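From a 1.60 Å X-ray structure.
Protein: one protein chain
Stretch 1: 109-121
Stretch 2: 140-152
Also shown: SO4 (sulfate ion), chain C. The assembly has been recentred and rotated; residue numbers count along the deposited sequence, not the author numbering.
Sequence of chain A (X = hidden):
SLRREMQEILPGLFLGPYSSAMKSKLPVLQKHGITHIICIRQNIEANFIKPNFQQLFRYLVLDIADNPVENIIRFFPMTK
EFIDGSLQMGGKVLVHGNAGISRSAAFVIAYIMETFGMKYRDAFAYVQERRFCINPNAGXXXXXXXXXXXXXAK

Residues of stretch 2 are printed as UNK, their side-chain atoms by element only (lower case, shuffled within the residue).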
# COMPACT_ATOMS: atom_id res chain seq x y z
N ILE A 109 -3.26 -2.20 -5.27
CA ILE A 109 -4.00 -2.83 -6.38
C ILE A 109 -5.06 -3.79 -5.84
O ILE A 109 -6.16 -3.86 -6.37
CB ILE A 109 -3.06 -3.48 -7.43
CG1 ILE A 109 -2.35 -2.34 -8.22
CG2 ILE A 109 -3.84 -4.47 -8.37
CD1 ILE A 109 -1.03 -2.70 -8.94
N ALA A 110 -4.74 -4.54 -4.80
CA ALA A 110 -5.70 -5.48 -4.25
C ALA A 110 -6.94 -4.74 -3.75
O ALA A 110 -8.07 -5.17 -4.00
CB ALA A 110 -5.08 -6.28 -3.11
N TYR A 111 -6.71 -3.62 -3.07
CA TYR A 111 -7.78 -2.81 -2.54
C TYR A 111 -8.64 -2.31 -3.69
O TYR A 111 -9.87 -2.36 -3.61
CB TYR A 111 -7.24 -1.64 -1.68
CG TYR A 111 -8.36 -0.78 -1.17
CD1 TYR A 111 -9.10 -1.15 -0.04
CD2 TYR A 111 -8.76 0.35 -1.87
CE1 TYR A 111 -10.17 -0.37 0.41
CE2 TYR A 111 -9.83 1.13 -1.45
CZ TYR A 111 -10.52 0.77 -0.31
OH TYR A 111 -11.59 1.55 0.05
N ILE A 112 -7.99 -1.86 -4.77
CA ILE A 112 -8.73 -1.27 -5.91
C ILE A 112 -9.54 -2.32 -6.66
O ILE A 112 -10.72 -2.09 -7.00
CB ILE A 112 -7.78 -0.56 -6.89
CG1 ILE A 112 -7.25 0.70 -6.25
CG2 ILE A 112 -8.52 -0.25 -8.25
CD1 ILE A 112 -6.05 1.30 -6.97
N MET A 113 -8.94 -3.49 -6.88
CA MET A 113 -9.65 -4.59 -7.54
C MET A 113 -10.95 -4.98 -6.83
O MET A 113 -12.03 -5.04 -7.46
CB MET A 113 -8.73 -5.82 -7.67
CG MET A 113 -7.58 -5.63 -8.67
SD MET A 113 -6.42 -7.02 -8.70
CE MET A 113 -7.54 -8.38 -9.13
N GLU A 114 -10.86 -5.22 -5.53
CA GLU A 114 -12.02 -5.65 -4.78
C GLU A 114 -13.08 -4.57 -4.61
O GLU A 114 -14.28 -4.84 -4.74
CB GLU A 114 -11.60 -6.17 -3.41
CG GLU A 114 -12.74 -6.83 -2.71
CD GLU A 114 -12.33 -7.67 -1.54
OE1 GLU A 114 -11.16 -7.56 -1.07
OE2 GLU A 114 -13.20 -8.44 -1.09
N THR A 115 -12.63 -3.35 -4.30
CA THR A 115 -13.54 -2.26 -3.95
C THR A 115 -14.24 -1.69 -5.19
O THR A 115 -15.45 -1.40 -5.16
CB THR A 115 -12.77 -1.17 -3.17
OG1 THR A 115 -12.18 -1.78 -2.01
CG2 THR A 115 -13.71 -0.03 -2.69
N PHE A 116 -13.48 -1.55 -6.27
CA PHE A 116 -13.99 -0.90 -7.48
C PHE A 116 -14.33 -1.86 -8.61
O PHE A 116 -14.70 -1.44 -9.70
CB PHE A 116 -13.00 0.17 -7.96
CG PHE A 116 -12.88 1.34 -7.03
CD1 PHE A 116 -13.62 2.50 -7.26
CD2 PHE A 116 -12.08 1.28 -5.89
CE1 PHE A 116 -13.53 3.58 -6.39
CE2 PHE A 116 -12.02 2.35 -5.00
CZ PHE A 116 -12.73 3.51 -5.25
N GLY A 117 -14.24 -3.16 -8.31
CA GLY A 117 -14.67 -4.20 -9.24
C GLY A 117 -13.83 -4.27 -10.51
O GLY A 117 -14.34 -4.60 -11.56
N MET A 118 -12.54 -3.95 -10.41
CA MET A 118 -11.65 -3.92 -11.57
C MET A 118 -10.82 -5.19 -11.62
O MET A 118 -10.45 -5.73 -10.59
CB MET A 118 -10.73 -2.69 -11.54
CG MET A 118 -11.50 -1.35 -11.39
SD MET A 118 -10.54 0.16 -11.17
CE MET A 118 -9.27 -0.10 -12.13
N LYS A 119 -10.56 -5.66 -12.83
CA LYS A 119 -9.60 -6.75 -13.08
C LYS A 119 -8.17 -6.27 -12.88
O LYS A 119 -7.91 -5.05 -12.82
CB LYS A 119 -9.78 -7.26 -14.51
CG LYS A 119 -11.07 -8.09 -14.75
CD LYS A 119 -11.39 -8.14 -16.22
CE LYS A 119 -12.32 -9.33 -16.64
NZ LYS A 119 -13.39 -9.73 -15.67
N TYR A 120 -7.22 -7.22 -12.79
CA TYR A 120 -5.83 -6.84 -12.52
C TYR A 120 -5.28 -5.86 -13.55
O TYR A 120 -4.73 -4.81 -13.20
CB TYR A 120 -4.88 -8.05 -12.34
CG TYR A 120 -3.44 -7.56 -12.28
CD1 TYR A 120 -2.91 -7.06 -11.11
CD2 TYR A 120 -2.64 -7.53 -13.44
CE1 TYR A 120 -1.62 -6.55 -11.07
CE2 TYR A 120 -1.36 -7.04 -13.41
CZ TYR A 120 -0.85 -6.54 -12.22
OH TYR A 120 0.43 -6.00 -12.16
N ARG A 121 -5.40 -6.20 -14.83
CA ARG A 121 -4.82 -5.37 -15.86
C ARG A 121 -5.31 -3.92 -15.81
O ARG A 121 -4.54 -2.99 -16.04
CB ARG A 121 -5.04 -5.98 -17.23
CG ARG A 121 -6.46 -5.96 -17.72
CD ARG A 121 -6.57 -6.70 -19.03
NE ARG A 121 -6.16 -8.10 -18.92
CZ ARG A 121 -6.30 -8.99 -19.89
NH1 ARG A 121 -6.85 -8.63 -21.05
NH2 ARG A 121 -5.90 -10.25 -19.72
N UNK A 140 3.43 -11.78 -7.26
CA UNK A 140 2.44 -10.88 -6.70
C UNK A 140 1.27 -10.71 -7.68
O UNK A 140 0.11 -10.62 -7.25
c UNK A 140 4.21 -10.62 -4.44
c UNK A 140 4.74 -8.32 -4.96
c UNK A 140 3.07 -9.51 -6.42
c UNK A 140 5.62 -8.27 -3.86
c UNK A 140 5.08 -10.56 -3.33
c UNK A 140 4.03 -9.49 -5.25
c UNK A 140 5.79 -9.39 -3.07
N UNK A 141 1.56 -10.67 -8.97
CA UNK A 141 0.49 -10.55 -9.96
C UNK A 141 -0.42 -11.78 -9.93
O UNK A 141 -1.65 -11.66 -9.84
c UNK A 141 1.03 -10.32 -11.36
c UNK A 141 1.80 -9.02 -11.42
c UNK A 141 -0.14 -10.31 -12.39
N UNK A 142 0.19 -12.96 -9.97
CA UNK A 142 -0.57 -14.19 -9.78
C UNK A 142 -1.41 -14.17 -8.50
O UNK A 142 -2.56 -14.62 -8.52
c UNK A 142 0.94 -16.94 -13.04
n UNK A 142 1.72 -15.88 -13.17
n UNK A 142 0.37 -16.88 -11.85
c UNK A 142 1.66 -15.13 -12.02
c UNK A 142 0.82 -15.76 -11.18
c UNK A 142 0.35 -15.41 -9.80
N UNK A 143 -0.84 -13.68 -7.39
CA UNK A 143 -1.59 -13.69 -6.11
C UNK A 143 -2.75 -12.71 -6.12
O UNK A 143 -3.79 -12.97 -5.49
c UNK A 143 1.19 -14.31 -3.50
o UNK A 143 0.79 -13.95 -2.37
c UNK A 143 0.24 -14.60 -4.61
n UNK A 143 2.48 -14.47 -3.79
c UNK A 143 -0.68 -13.44 -4.91
N UNK A 144 -2.59 -11.60 -6.84
CA UNK A 144 -3.69 -10.65 -7.04
C UNK A 144 -4.87 -11.30 -7.77
O UNK A 144 -6.03 -11.18 -7.35
c UNK A 144 -3.30 -7.82 -5.84
c UNK A 144 -2.36 -8.57 -6.83
c UNK A 144 -1.46 -7.59 -7.59
c UNK A 144 -3.17 -9.43 -7.79
N UNK A 145 -4.56 -11.99 -8.86
CA UNK A 145 -5.54 -12.76 -9.63
C UNK A 145 -6.20 -13.88 -8.81
O UNK A 145 -7.42 -14.13 -8.91
c UNK A 145 -4.33 -12.11 -11.77
n UNK A 145 -3.59 -12.02 -14.09
c UNK A 145 -3.39 -12.56 -12.89
c UNK A 145 -4.85 -13.27 -10.90
o UNK A 145 -2.49 -13.37 -12.67
N UNK A 146 -5.40 -14.53 -7.97
CA UNK A 146 -5.84 -15.63 -7.14
C UNK A 146 -6.85 -15.13 -6.11
O UNK A 146 -7.82 -15.81 -5.81
c UNK A 146 -4.88 -17.44 -5.50
o UNK A 146 -2.59 -17.20 -4.87
o UNK A 146 -3.78 -18.62 -3.73
c UNK A 146 -4.61 -16.27 -6.47
c UNK A 146 -3.66 -17.77 -4.66
N UNK A 147 -6.63 -13.93 -5.58
CA UNK A 147 -7.47 -13.35 -4.55
C UNK A 147 -8.79 -12.91 -5.19
O UNK A 147 -9.85 -13.05 -4.58
c UNK A 147 -6.73 -12.17 -3.87
c UNK A 147 -7.52 -11.48 -2.77
o UNK A 147 -9.72 -9.56 0.24
c UNK A 147 -8.99 -10.19 -0.76
c UNK A 147 -7.84 -10.12 -2.87
c UNK A 147 -8.58 -9.48 -1.87
c UNK A 147 -7.94 -12.19 -1.64
c UNK A 147 -8.68 -11.55 -0.63
N UNK A 148 -8.73 -12.41 -6.42
CA UNK A 148 -9.96 -12.07 -7.11
C UNK A 148 -10.84 -13.31 -7.29
O UNK A 148 -12.06 -13.25 -7.08
o UNK A 148 -11.28 -9.57 -11.10
c UNK A 148 -10.69 -10.60 -10.68
o UNK A 148 -9.94 -11.28 -11.43
c UNK A 148 -9.68 -11.41 -8.47
c UNK A 148 -10.94 -11.05 -9.23
N UNK A 149 -10.22 -14.44 -7.63
CA UNK A 149 -10.99 -15.68 -7.77
C UNK A 149 -11.69 -16.01 -6.44
O UNK A 149 -12.84 -16.47 -6.41
c UNK A 149 -10.07 -16.79 -8.25
N UNK A 150 -11.00 -15.76 -5.33
CA UNK A 150 -11.55 -16.02 -4.00
C UNK A 150 -12.78 -15.16 -3.74
O UNK A 150 -13.86 -15.70 -3.46
c UNK A 150 -9.41 -16.87 -3.08
c UNK A 150 -11.16 -15.94 -1.52
c UNK A 150 -10.50 -15.83 -2.90
c UNK A 150 -8.25 -16.82 -2.06
N UNK A 151 -12.65 -13.84 -3.87
CA UNK A 151 -13.76 -12.98 -3.46
C UNK A 151 -14.94 -12.97 -4.43
O UNK A 151 -16.07 -12.60 -4.05
c UNK A 151 -12.60 -10.68 -4.12
c UNK A 151 -11.38 -8.98 -6.00
c UNK A 151 -13.28 -11.55 -3.06
c UNK A 151 -10.69 -9.40 -4.88
c UNK A 151 -11.30 -10.23 -3.94
c UNK A 151 -12.69 -9.39 -6.21
o UNK A 151 -10.77 -8.17 -6.95
c UNK A 151 -13.31 -10.21 -5.25
N UNK A 152 -14.69 -13.41 -5.67
CA UNK A 152 -15.74 -13.51 -6.69
C UNK A 152 -16.52 -14.80 -6.57
O UNK A 152 -17.63 -14.89 -7.10
c UNK A 152 -15.18 -13.37 -8.11
c UNK A 152 -14.72 -11.96 -8.57
c UNK A 152 -14.34 -12.03 -10.04
c UNK A 152 -15.81 -10.90 -8.34
S SO4 C . -6.50 -10.21 -15.86
O1 SO4 C . -7.90 -10.54 -16.22
O2 SO4 C . -6.34 -10.83 -14.54
O3 SO4 C . -5.61 -10.76 -16.86
O4 SO4 C . -6.42 -8.76 -15.81
O HOH W 1 -12.03 -7.58 -9.25
O HOH W 2 -11.25 -11.36 -13.84
O HOH W 3 -7.78 -10.06 -12.36

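Stretch 2 is one continuous helix. Position 140 has one carbon leading to a ring of six carbons; the ring leads away from stretch 1 and is buried elsewhere in the structure, as suits an apolar aromatic: Phe 140. Position 141 has three carbons against the Tyr 120 ring. Forked at the first, they make this Val 141; its CG1 lies over one face of that ring in a CH-pi contact, 3.8 Å from the centroid.

Position 142 carries a five-membered ring of three carbons and two nitrogens, and 143 three carbons ending in one oxygen and one nitrogen; neither reaches stretch 1. The first is exposed, which suits a polar ring, His 142; the second is Gln 143, whose amide is hydrogen-bonded elsewhere in the structure.

Position 144 has four carbons, forked at the second, and sits as a knob among Ile 109, Ala 110, Met 113 and Tyr 120. This is Leu 144; its CD2 lies 3.6 Å from CB of Ala 110, whose small side chain leaves room for the close approach, and its CD1 lies 3.6 Å from CE1 of Tyr 120.

Position 145 has three carbons ending in one oxygen and one nitrogen and lies against Tyr 120. It is Gln 145: its CG is 4.1 Å from CB of Tyr 120, and its NE2 donates to O2 of the sulfate at 3.0 Å, an ion also held by Arg 121. Position 146, three carbons ending in two oxygens, is exposed, as suits a charge: Glu 146.

Position 147 has a six-carbon ring bearing an oxygen, which reaches the Glu 114 carboxylate: Tyr 147, whose OH donates to OE1 of Glu 114 at 2.8 Å. Position 148, three carbons ending in two oxygens, lies near Met 113 and Lys 119. In Glu 148 the aliphatic part packs, CB being 3.8 Å from CE of Met 113, while the carboxylate hydrogen-bonds with three waters.

Position 149 is a single carbon, helix-favouring Ala 149; 150 has four carbons forked at the first, Ile 150. Position 151, another six-carbon ring with an oxygen, packs against Met 113 and Glu 114: Tyr 151, with CG of Glu 114 over one face, 3.9 Å from the centroid. Position 152, four carbons forked at the second, is Leu 152. Like 149 and 150 it is exposed and outside the contact, which places no demand on it.

Helices 109-116 and 140-152 run 26° from parallel, with Leu 144 as the apolar knob and Glu 114 meeting two tyrosines. Water 1 links Met 118, Glu 148 and Tyr 151; water 3 joins Tyr 120, Glu 148 and the sulfate.

Stretch 2 (140-152) FVHQLQEYEAIYL
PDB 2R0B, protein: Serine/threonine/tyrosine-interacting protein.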